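Local coordinates for transcription elongation factor SPT6 (Candida glabrata, PDB 3GXW), which probably acts as a histone H3-H4 chaperone that preserves chromatin structure during RNA polymerase II elongation, and is represented here by an SH2 domain, at residues I8-Y13 against D85-I90; Y12-N17 against D32-Q37; D42-I47 against H58-E63. The protein carries 2 engineered substitutions. All coordinates share one frame; numbering follows the deposited sequence.

Contact 1. Residues I8-Y13 against D85-I90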
loop_
_atom_site.group_PDB
_atom_site.type_symbol
_atom_site.label_atom_id
_atom_site.label_comp_id
_atom_site.label_asym_id
_atom_site.label_seq_id
_atom_site.Cartn_x
_atom_site.Cartn_y
_atom_site.Cartn_z
ATOM N N ILE A 8 -1.647 8.771 8.011
ATOM C CA ILE A 8 -1.742 9.976 7.195
ATOM C C ILE A 8 -0.451 10.785 7.120
ATOM O O ILE A 8 -0.311 11.654 6.260
ATOM C CB ILE A 8 -2.857 10.909 7.693
ATOM C CG1 ILE A 8 -2.609 11.262 9.158
ATOM C CG2 ILE A 8 -4.215 10.256 7.476
ATOM C CD1 ILE A 8 -3.521 12.335 9.677
ATOM N N ASN A 9 0.489 10.508 8.018
ATOM C CA ASN A 9 1.760 11.224 8.021
ATOM C C ASN A 9 2.907 10.385 7.462
ATOM O O ASN A 9 4.055 10.829 7.429
ATOM C CB ASN A 9 2.095 11.686 9.442
ATOM C CG ASN A 9 1.236 12.856 9.885
ATOM O OD1 ASN A 9 0.697 12.862 10.987
ATOM N ND2 ASN A 9 1.110 13.860 9.020
ATOM N N HIS A 10 2.599 9.176 7.011
ATOM C CA HIS A 10 3.639 8.322 6.463
ATOM C C HIS A 10 4.043 8.788 5.068
ATOM O O HIS A 10 3.200 9.158 4.254
ATOM C CB HIS A 10 3.169 6.866 6.410
ATOM C CG HIS A 10 4.292 5.886 6.269
ATOM N ND1 HIS A 10 5.019 5.749 5.107
ATOM C CD2 HIS A 10 4.856 5.047 7.169
ATOM C CE1 HIS A 10 5.986 4.868 5.298
ATOM N NE2 HIS A 10 5.910 4.428 6.541
ATOM N N PRO A 11 5.351 8.792 4.777
ATOM C CA PRO A 11 5.829 9.221 3.459
ATOM C C PRO A 11 5.154 8.549 2.260
ATOM O O PRO A 11 4.999 9.170 1.210
ATOM C CB PRO A 11 7.323 8.927 3.533
ATOM C CG PRO A 11 7.631 9.253 4.958
ATOM C CD PRO A 11 6.485 8.580 5.697
ATOM N N TYR A 12 4.741 7.294 2.408
ATOM C CA TYR A 12 4.098 6.590 1.297
ATOM C C TYR A 12 2.589 6.710 1.255
ATOM O O TYR A 12 1.942 6.126 0.391
ATOM C CB TYR A 12 4.484 5.109 1.279
ATOM C CG TYR A 12 5.778 4.851 0.545
ATOM C CD1 TYR A 12 7.010 5.056 1.165
ATOM C CD2 TYR A 12 5.771 4.459 -0.793
ATOM C CE1 TYR A 12 8.210 4.880 0.461
ATOM C CE2 TYR A 12 6.959 4.285 -1.501
ATOM C CZ TYR A 12 8.170 4.499 -0.868
ATOM O OH TYR A 12 9.338 4.348 -1.575
ATOM N N TYR A 13 2.021 7.467 2.184
ATOM C CA TYR A 13 0.579 7.647 2.193
ATOM C C TYR A 13 0.220 8.798 1.253
ATOM O O TYR A 13 0.880 9.837 1.250
ATOM C CB TYR A 13 0.083 7.966 3.601
ATOM C CG TYR A 13 -1.381 8.333 3.640
ATOM C CD1 TYR A 13 -2.368 7.349 3.636
ATOM C CD2 TYR A 13 -1.779 9.667 3.632
ATOM C CE1 TYR A 13 -3.721 7.689 3.621
ATOM C CE2 TYR A 13 -3.124 10.018 3.615
ATOM C CZ TYR A 13 -4.088 9.026 3.609
ATOM O OH TYR A 13 -5.418 9.376 3.582
ATOM N N ASP A 85 3.580 -3.406 12.459
ATOM C CA ASP A 85 3.774 -1.987 12.182
ATOM C C ASP A 85 3.666 -1.681 10.688
ATOM O O ASP A 85 4.066 -2.490 9.855
ATOM C CB ASP A 85 5.143 -1.545 12.716
ATOM C CG ASP A 85 5.406 -0.068 12.506
ATOM O OD1 ASP A 85 5.629 0.336 11.348
ATOM O OD2 ASP A 85 5.386 0.691 13.498
ATOM N N LEU A 86 3.126 -0.511 10.358
ATOM C CA LEU A 86 2.977 -0.113 8.965
ATOM C C LEU A 86 4.304 -0.149 8.212
ATOM O O LEU A 86 4.348 -0.573 7.057
ATOM C CB LEU A 86 2.383 1.298 8.860
ATOM C CG LEU A 86 2.273 1.845 7.429
ATOM C CD1 LEU A 86 1.416 0.911 6.584
ATOM C CD2 LEU A 86 1.676 3.241 7.444
ATOM N N ASP A 87 5.380 0.296 8.858
ATOM C CA ASP A 87 6.684 0.312 8.205
ATOM C C ASP A 87 7.074 -1.069 7.683
ATOM O O ASP A 87 7.731 -1.178 6.649
ATOM C CB ASP A 87 7.776 0.837 9.153
ATOM C CG ASP A 87 7.626 2.322 9.465
ATOM O OD1 ASP A 87 7.043 3.068 8.645
ATOM O OD2 ASP A 87 8.114 2.750 10.530
ATOM N N GLN A 88 6.660 -2.123 8.382
ATOM C CA GLN A 88 6.985 -3.475 7.939
ATOM C C GLN A 88 6.363 -3.741 6.571
ATOM O O GLN A 88 6.960 -4.412 5.728
ATOM C CB GLN A 88 6.479 -4.515 8.945
ATOM C CG GLN A 88 7.147 -4.448 10.321
ATOM C CD GLN A 88 6.692 -5.568 11.248
ATOM O OE1 GLN A 88 5.499 -5.722 11.518
ATOM N NE2 GLN A 88 7.644 -6.355 11.742
ATOM N N ILE A 89 5.158 -3.217 6.359
ATOM C CA ILE A 89 4.461 -3.384 5.088
ATOM C C ILE A 89 5.214 -2.607 4.002
ATOM O O ILE A 89 5.422 -3.104 2.887
ATOM C CB ILE A 89 2.993 -2.884 5.199
ATOM C CG1 ILE A 89 2.207 -3.813 6.137
ATOM C CG2 ILE A 89 2.335 -2.832 3.812
ATOM C CD1 ILE A 89 0.768 -3.375 6.405
ATOM N N ILE A 90 5.640 -1.392 4.336
ATOM C CA ILE A 90 6.392 -0.582 3.384
ATOM C C ILE A 90 7.656 -1.340 2.996
ATOM O O ILE A 90 8.026 -1.389 1.826
ATOM C CB ILE A 90 6.787 0.785 3.985
ATOM C CG1 ILE A 90 5.526 1.551 4.400
ATOM C CG2 ILE A 90 7.615 1.585 2.974
ATOM C CD1 ILE A 90 4.485 1.708 3.296
#

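Contact 2. Residues Y12-N17 against D32-Q37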
loop_
_atom_site.group_PDB
_atom_site.type_symbol
_atom_site.label_atom_id
_atom_site.label_comp_id
_atom_site.label_asym_id
_atom_site.label_seq_id
_atom_site.Cartn_x
_atom_site.Cartn_y
_atom_site.Cartn_z
ATOM N N TYR A 12 4.741 7.294 2.408
ATOM C CA TYR A 12 4.098 6.590 1.297
ATOM C C TYR A 12 2.589 6.710 1.255
ATOM O O TYR A 12 1.942 6.126 0.391
ATOM C CB TYR A 12 4.484 5.109 1.279
ATOM C CG TYR A 12 5.778 4.851 0.545
ATOM C CD1 TYR A 12 7.010 5.056 1.165
ATOM C CD2 TYR A 12 5.771 4.459 -0.793
ATOM C CE1 TYR A 12 8.210 4.880 0.461
ATOM C CE2 TYR A 12 6.959 4.285 -1.501
ATOM C CZ TYR A 12 8.170 4.499 -0.868
ATOM O OH TYR A 12 9.338 4.348 -1.575
ATOM N N TYR A 13 2.021 7.467 2.184
ATOM C CA TYR A 13 0.579 7.647 2.193
ATOM C C TYR A 13 0.220 8.798 1.253
ATOM O O TYR A 13 0.880 9.837 1.250
ATOM C CB TYR A 13 0.083 7.966 3.601
ATOM C CG TYR A 13 -1.381 8.333 3.640
ATOM C CD1 TYR A 13 -2.368 7.349 3.636
ATOM C CD2 TYR A 13 -1.779 9.667 3.632
ATOM C CE1 TYR A 13 -3.721 7.689 3.621
ATOM C CE2 TYR A 13 -3.124 10.018 3.615
ATOM C CZ TYR A 13 -4.088 9.026 3.609
ATOM O OH TYR A 13 -5.418 9.376 3.582
ATOM N N PHE A 14 -0.819 8.598 0.453
ATOM C CA PHE A 14 -1.282 9.617 -0.480
ATOM C C PHE A 14 -2.803 9.736 -0.380
ATOM O O PHE A 14 -3.496 8.736 -0.198
ATOM C CB PHE A 14 -0.876 9.250 -1.908
ATOM C CG PHE A 14 0.597 9.416 -2.184
ATOM C CD1 PHE A 14 1.095 10.618 -2.679
ATOM C CD2 PHE A 14 1.488 8.373 -1.935
ATOM C CE1 PHE A 14 2.462 10.780 -2.920
ATOM C CE2 PHE A 14 2.853 8.525 -2.173
ATOM C CZ PHE A 14 3.340 9.731 -2.665
ATOM N N PRO A 15 -3.336 10.966 -0.482
ATOM C CA PRO A 15 -4.778 11.232 -0.405
ATOM C C PRO A 15 -5.453 10.971 -1.747
ATOM O O PRO A 15 -6.167 11.826 -2.269
ATOM C CB PRO A 15 -4.828 12.705 -0.020
ATOM C CG PRO A 15 -3.671 13.262 -0.777
ATOM C CD PRO A 15 -2.576 12.230 -0.537
ATOM N N PHE A 16 -5.215 9.787 -2.298
ATOM C CA PHE A 16 -5.768 9.407 -3.595
ATOM C C PHE A 16 -6.819 8.321 -3.486
ATOM O O PHE A 16 -6.823 7.548 -2.527
ATOM C CB PHE A 16 -4.689 8.812 -4.513
ATOM C CG PHE A 16 -3.501 9.697 -4.763
ATOM C CD1 PHE A 16 -3.641 11.071 -4.907
ATOM C CD2 PHE A 16 -2.245 9.128 -4.956
ATOM C CE1 PHE A 16 -2.541 11.868 -5.247
ATOM C CE2 PHE A 16 -1.144 9.909 -5.295
ATOM C CZ PHE A 16 -1.294 11.283 -5.442
ATOM N N ASN A 17 -7.705 8.261 -4.478
ATOM C CA ASN A 17 -8.666 7.171 -4.536
ATOM C C ASN A 17 -7.914 6.209 -5.463
ATOM O O ASN A 17 -6.810 6.534 -5.908
ATOM C CB ASN A 17 -10.031 7.600 -5.125
ATOM C CG ASN A 17 -9.924 8.295 -6.473
ATOM O OD1 ASN A 17 -9.183 7.868 -7.353
ATOM N ND2 ASN A 17 -10.700 9.363 -6.646
ATOM N N ASP A 32 6.547 0.296 -7.866
ATOM C CA ASP A 32 6.311 1.467 -7.026
ATOM C C ASP A 32 4.876 1.370 -6.515
ATOM O O ASP A 32 4.023 0.760 -7.163
ATOM C CB ASP A 32 6.516 2.770 -7.796
ATOM C CG ASP A 32 7.024 3.900 -6.899
ATOM O OD1 ASP A 32 6.853 3.803 -5.661
ATOM O OD2 ASP A 32 7.590 4.883 -7.422
ATOM N N PHE A 33 4.608 1.986 -5.369
ATOM C CA PHE A 33 3.287 1.890 -4.749
ATOM C C PHE A 33 2.957 3.062 -3.834
ATOM O O PHE A 33 3.811 3.886 -3.524
ATOM C CB PHE A 33 3.249 0.628 -3.901
ATOM C CG PHE A 33 4.235 0.650 -2.759
ATOM C CD1 PHE A 33 3.847 1.071 -1.494
ATOM C CD2 PHE A 33 5.562 0.287 -2.962
ATOM C CE1 PHE A 33 4.764 1.132 -0.444
ATOM C CE2 PHE A 33 6.492 0.345 -1.914
ATOM C CZ PHE A 33 6.091 0.770 -0.655
ATOM N N VAL A 34 1.705 3.093 -3.383
ATOM C CA VAL A 34 1.225 4.112 -2.464
ATOM C C VAL A 34 0.238 3.457 -1.505
ATOM O O VAL A 34 -0.334 2.401 -1.811
ATOM C CB VAL A 34 0.492 5.273 -3.189
ATOM C CG1 VAL A 34 1.423 5.940 -4.183
ATOM C CG2 VAL A 34 -0.761 4.760 -3.887
ATOM N N ILE A 35 0.065 4.075 -0.341
ATOM C CA ILE A 35 -0.883 3.598 0.658
ATOM C C ILE A 35 -1.989 4.650 0.650
ATOM O O ILE A 35 -1.704 5.843 0.574
ATOM C CB ILE A 35 -0.261 3.545 2.067
ATOM C CG1 ILE A 35 1.032 2.716 2.047
ATOM C CG2 ILE A 35 -1.274 2.937 3.047
ATOM C CD1 ILE A 35 0.832 1.254 1.750
ATOM N N ARG A 36 -3.241 4.213 0.733
ATOM C CA ARG A 36 -4.373 5.139 0.696
ATOM C C ARG A 36 -5.557 4.630 1.510
ATOM O O ARG A 36 -5.564 3.485 1.958
ATOM C CB ARG A 36 -4.829 5.338 -0.758
ATOM C CG ARG A 36 -5.251 4.041 -1.446
ATOM C CD ARG A 36 -5.666 4.272 -2.899
ATOM N NE ARG A 36 -5.998 3.031 -3.599
ATOM C CZ ARG A 36 -7.132 2.351 -3.444
ATOM N NH1 ARG A 36 -8.067 2.788 -2.610
ATOM N NH2 ARG A 36 -7.328 1.223 -4.120
ATOM N N GLN A 37 -6.556 5.492 1.687
ATOM C CA GLN A 37 -7.771 5.135 2.415
ATOM C C GLN A 37 -8.548 4.078 1.614
ATOM O O GLN A 37 -8.360 3.938 0.399
ATOM C CB GLN A 37 -8.670 6.365 2.601
ATOM C CG GLN A 37 -8.096 7.493 3.462
ATOM C CD GLN A 37 -7.869 7.082 4.908
ATOM O OE1 GLN A 37 -8.653 6.321 5.481
ATOM N NE2 GLN A 37 -6.802 7.601 5.511
HETATM O O HOH W 1 8.935 4.723 -4.260
HETATM O O HOH W 2 -6.331 8.130 0.607
HETATM O O HOH W 3 -8.653 5.968 -1.496
#

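Contact 3. Residues D42-I47 against H58-E63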
loop_
_atom_site.group_PDB
_atom_site.type_symbol
_atom_site.label_atom_id
_atom_site.label_comp_id
_atom_site.label_asym_id
_atom_site.label_seq_id
_atom_site.Cartn_x
_atom_site.Cartn_y
_atom_site.Cartn_z
ATOM N N ASP A 42 -13.452 1.613 8.253
ATOM C CA ASP A 42 -12.654 2.601 8.976
ATOM C C ASP A 42 -11.308 2.041 9.436
ATOM O O ASP A 42 -10.370 2.798 9.673
ATOM C CB ASP A 42 -13.407 3.117 10.208
ATOM C CG ASP A 42 -14.585 4.002 9.854
ATOM O OD1 ASP A 42 -14.528 4.695 8.813
ATOM O OD2 ASP A 42 -15.560 4.021 10.640
ATOM N N ASP A 43 -11.207 0.724 9.581
ATOM C CA ASP A 43 -9.931 0.152 10.006
ATOM C C ASP A 43 -9.219 -0.553 8.857
ATOM O O ASP A 43 -8.429 -1.479 9.070
ATOM C CB ASP A 43 -10.124 -0.811 11.184
ATOM C CG ASP A 43 -10.885 -2.055 10.805
ATOM O OD1 ASP A 43 -10.392 -2.821 9.952
ATOM O OD2 ASP A 43 -11.975 -2.280 11.369
ATOM N N HIS A 44 -9.508 -0.111 7.637
ATOM C CA HIS A 44 -8.880 -0.678 6.447
ATOM C C HIS A 44 -8.108 0.400 5.709
ATOM O O HIS A 44 -8.370 1.590 5.865
ATOM C CB HIS A 44 -9.929 -1.231 5.473
ATOM C CG HIS A 44 -10.535 -2.532 5.889
ATOM N ND1 HIS A 44 -10.218 -3.729 5.280
ATOM C CD2 HIS A 44 -11.497 -2.815 6.799
ATOM C CE1 HIS A 44 -10.967 -4.689 5.790
ATOM N NE2 HIS A 44 -11.750 -4.163 6.713
ATOM N N LEU A 45 -7.156 -0.042 4.898
ATOM C CA LEU A 45 -6.360 0.831 4.055
ATOM C C LEU A 45 -6.180 0.021 2.786
ATOM O O LEU A 45 -6.575 -1.141 2.728
ATOM C CB LEU A 45 -4.991 1.132 4.680
ATOM C CG LEU A 45 -4.971 2.036 5.920
ATOM C CD1 LEU A 45 -3.569 2.057 6.498
ATOM C CD2 LEU A 45 -5.422 3.456 5.549
ATOM N N ALA A 46 -5.596 0.626 1.766
ATOM C CA ALA A 46 -5.373 -0.092 0.527
ATOM C C ALA A 46 -3.993 0.239 0.008
ATOM O O ALA A 46 -3.488 1.348 0.212
ATOM C CB ALA A 46 -6.425 0.304 -0.521
ATOM N N ILE A 47 -3.378 -0.738 -0.647
ATOM C CA ILE A 47 -2.079 -0.537 -1.261
ATOM C C ILE A 47 -2.324 -0.652 -2.760
ATOM O O ILE A 47 -2.969 -1.599 -3.209
ATOM C CB ILE A 47 -1.074 -1.634 -0.882
ATOM C CG1 ILE A 47 -0.904 -1.695 0.633
ATOM C CG2 ILE A 47 0.266 -1.358 -1.555
ATOM C CD1 ILE A 47 -0.102 -2.893 1.096
ATOM N N HIS A 58 -4.540 -3.637 -6.475
ATOM C CA HIS A 58 -5.050 -2.940 -5.299
ATOM C C HIS A 58 -5.149 -4.025 -4.231
ATOM O O HIS A 58 -5.807 -5.049 -4.437
ATOM C CB HIS A 58 -6.415 -2.323 -5.620
ATOM C CG HIS A 58 -6.363 -1.315 -6.726
ATOM N ND1 HIS A 58 -6.100 0.021 -6.506
ATOM C CD2 HIS A 58 -6.450 -1.462 -8.071
ATOM C CE1 HIS A 58 -6.025 0.651 -7.664
ATOM N NE2 HIS A 58 -6.232 -0.227 -8.630
ATOM N N VAL A 59 -4.464 -3.808 -3.109
ATOM C CA VAL A 59 -4.408 -4.778 -2.022
ATOM C C VAL A 59 -4.977 -4.250 -0.712
ATOM O O VAL A 59 -4.632 -3.167 -0.259
ATOM C CB VAL A 59 -2.948 -5.221 -1.774
ATOM C CG1 VAL A 59 -2.905 -6.306 -0.719
ATOM C CG2 VAL A 59 -2.321 -5.704 -3.082
ATOM N N ASP A 60 -5.831 -5.044 -0.089
ATOM C CA ASP A 60 -6.447 -4.638 1.164
ATOM C C ASP A 60 -5.545 -4.811 2.383
ATOM O O ASP A 60 -4.821 -5.797 2.500
ATOM C CB ASP A 60 -7.730 -5.439 1.385
ATOM C CG ASP A 60 -8.428 -5.074 2.677
ATOM O OD1 ASP A 60 -8.903 -3.925 2.787
ATOM O OD2 ASP A 60 -8.493 -5.935 3.583
ATOM N N ILE A 61 -5.586 -3.830 3.282
ATOM C CA ILE A 61 -4.839 -3.889 4.533
ATOM C C ILE A 61 -5.946 -3.814 5.573
ATOM O O ILE A 61 -6.788 -2.913 5.509
ATOM C CB ILE A 61 -3.914 -2.674 4.741
ATOM C CG1 ILE A 61 -2.828 -2.629 3.664
ATOM C CG2 ILE A 61 -3.252 -2.760 6.114
ATOM C CD1 ILE A 61 -1.932 -1.426 3.772
ATOM N N GLN A 62 -5.965 -4.755 6.511
ATOM C CA GLN A 62 -7.003 -4.752 7.539
ATOM C C GLN A 62 -6.393 -4.773 8.926
ATOM O O GLN A 62 -5.563 -5.628 9.233
ATOM C CB GLN A 62 -7.927 -5.968 7.386
ATOM C CG GLN A 62 -9.185 -5.892 8.253
ATOM C CD GLN A 62 -10.066 -7.117 8.122
ATOM O OE1 GLN A 62 -10.089 -7.771 7.080
ATOM N NE2 GLN A 62 -10.813 -7.427 9.178
ATOM N N GLU A 63 -6.804 -3.832 9.765
ATOM C CA GLU A 63 -6.295 -3.769 11.124
ATOM C C GLU A 63 -7.193 -4.589 12.042
ATOM O O GLU A 63 -8.415 -4.542 11.929
ATOM C CB GLU A 63 -6.242 -2.313 11.597
ATOM C CG GLU A 63 -5.839 -2.140 13.051
ATOM C CD GLU A 63 -5.694 -0.675 13.435
ATOM O OE1 GLU A 63 -4.676 -0.056 13.065
ATOM O OE2 GLU A 63 -6.607 -0.142 14.095
HETATM O O HOH W 4 -8.758 -2.080 0.955
#

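Contact 1. Residues I8-Y13 against D85-I90
His-10 reaches across from the loop before helix 18-25 to the first turn of helix 86-99, and its imidazole touches Leu-86, Asp-87 and Ile-90 in turn. With CG placed trans to the backbone N (chi1 -162°), the ring extends toward the helix. At the root, His-10 CB lies 4.1 Å from Leu-86 CD2, and CG keeps to the same methyl. Further out, His-10 CD2 approaches Leu-86 CD2 to 3.7 Å, while on the other branch His-10 CE1 comes within 3.5 Å of Ile-90 CG1. The carbon atoms of the ring are thus bordered by branched aliphatic groups, and the two nitrogens are spent on polar partners. His-10 NE2 donates to Asp-87 OD1 at 2.7 Å. The oxygen lies close to the imidazole plane, although the N-H is somewhat bent (141°) and the carboxylate plane is steeply inclined to that of the ring. Inside the loop, His-10 ND1 accepts a 3.1 Å bond from Tyr-12 N that is almost straight. One nitrogen giving and the other receiving suits histidine, and is consistent with a neutral ring protonated at NE2; the two bonds also fix the ring's rotation. Tyr-13 N bonds to His-10 O in the type I turn that brings Tyr-12 round, and Tyr-12 CB then rests 4.0 Å from Ile-90 CD1. Asp-85 is the N-cap of the helix and forms a capping box with Gln-88. Beyond the contact, Ile-90 also packs on Phe-33 and Ile-35 of strand 33-37, and Leu-86 on Val-7. The loop is therefore held between helix 86-99 and the edge strand of the central sheet, while Ile-89 turns to strand 76-78.

Contact 2. Residues Y12-N17 against D32-Q37
Tyr-12 and Phe-14 reach Ile-35 through two backbone bonds: Ile-35 N donates to Tyr-12 O at 2.9 Å, and Ile-35 O receives Phe-14 N. They bracket the single bridge of Tyr-13 with Ile-35, so the loop runs against the outer side of strand 33-37 only briefly. At one end, Gln-37 NE2 donates to Tyr-13 OH at 3.0 Å; the phenol oxygen lies in the amide plane, while the ring is steeply turned to it. Water satisfies other groups. One molecule accepts from Gln-37 N and donates to Phe-14 O and Phe-16 O; another donates to Phe-16 O and Gln-37 O. At the far end, a third links Tyr-12 OH to Asp-32 OD1, which also accepts Phe-33 N. The Tyr-12 and Phe-33 rings form an offset stack, planes 14° apart and centroids 4.6 Å apart. Phe-14 CD2 presses on Val-34 CG1 at 3.3 Å. Arg-36 lays CB and CD along Phe-16 O, then extends its chain to send NE to Thr-48 OG1, NH2 to His-58 ND1 and NH1 to a bound succinate, probably from the crystallisation liquor. The water-bridged carbonyls and Gln-37 N-H complete the short strand pairing. Separately, Arg-36 holds the FLVR-motif position, and its bond to a carboxylate is consistent with the phosphate-binding pocket of SH2 domains.

Contact 3. Residues D42-I47 against H58-E63
The imidazole of His-44 and the side chain of Gln-62 run alongside each other in the same direction from a non-hydrogen-bonded residue pair of two antiparallel strands. Gln-62 CG sits over the ring face, 3.6 Å from the His-44 centroid in a CH-pi contact, and the amide beyond it inclines 31° to the imidazole. Asp-60 comes instead to the ring's edge. His-44 ND1 donates to the syn lone pair of Asp-60 OD1 at 2.8 Å, with ring and carboxylate planes 36° apart. A chi1 of 180° sends CG of Asp-60 directly away from its amide nitrogen and swings the carboxylate to this edge; OD1 also takes a bond from a water that donates to Leu-45 O. On the other face Ile-47 and Ile-61 meet nearly perpendicularly, and Ile-47 CG1 is 3.3 Å from Ile-61 CD1, tighter than ordinary packing. Beta-branched Ile-47, Val-59 and Ile-61 suit such strands, and Ile-89 and Tyr-93 of helix 86-99 lie over this side. The alternation thus gives the hairpin an apolar face of Leu-45, Ile-47, Val-59 and Ile-61, and a mostly polar one with His-44, Asp-60 and Gln-62, where the aspartate probably keeps ND1 of His-44 protonated.

The three contacts lie 10 to 12 Å apart, centre to centre, within one SH2 domain. Contacts 1 and 2 open on the same N-terminal loop and share Tyr-12 and Tyr-13. Contact 2 closes at strand 33-37 before contact 3 pairs strands 44-52 and 55-63, and contact 1, ending on helix 86-99, encloses contact 3. Strands 33-37 and 44-52 are neighbours in the sheet, joined where Arg-36 O meets Ala-46 N. Helix 86-99 covers the sheet at both contact 2 and contact 3, while Arg-36 and His-58 bring these two together beside the succinate, at a site probably corresponding to the phosphotyrosine-binding pocket of SH2 domains.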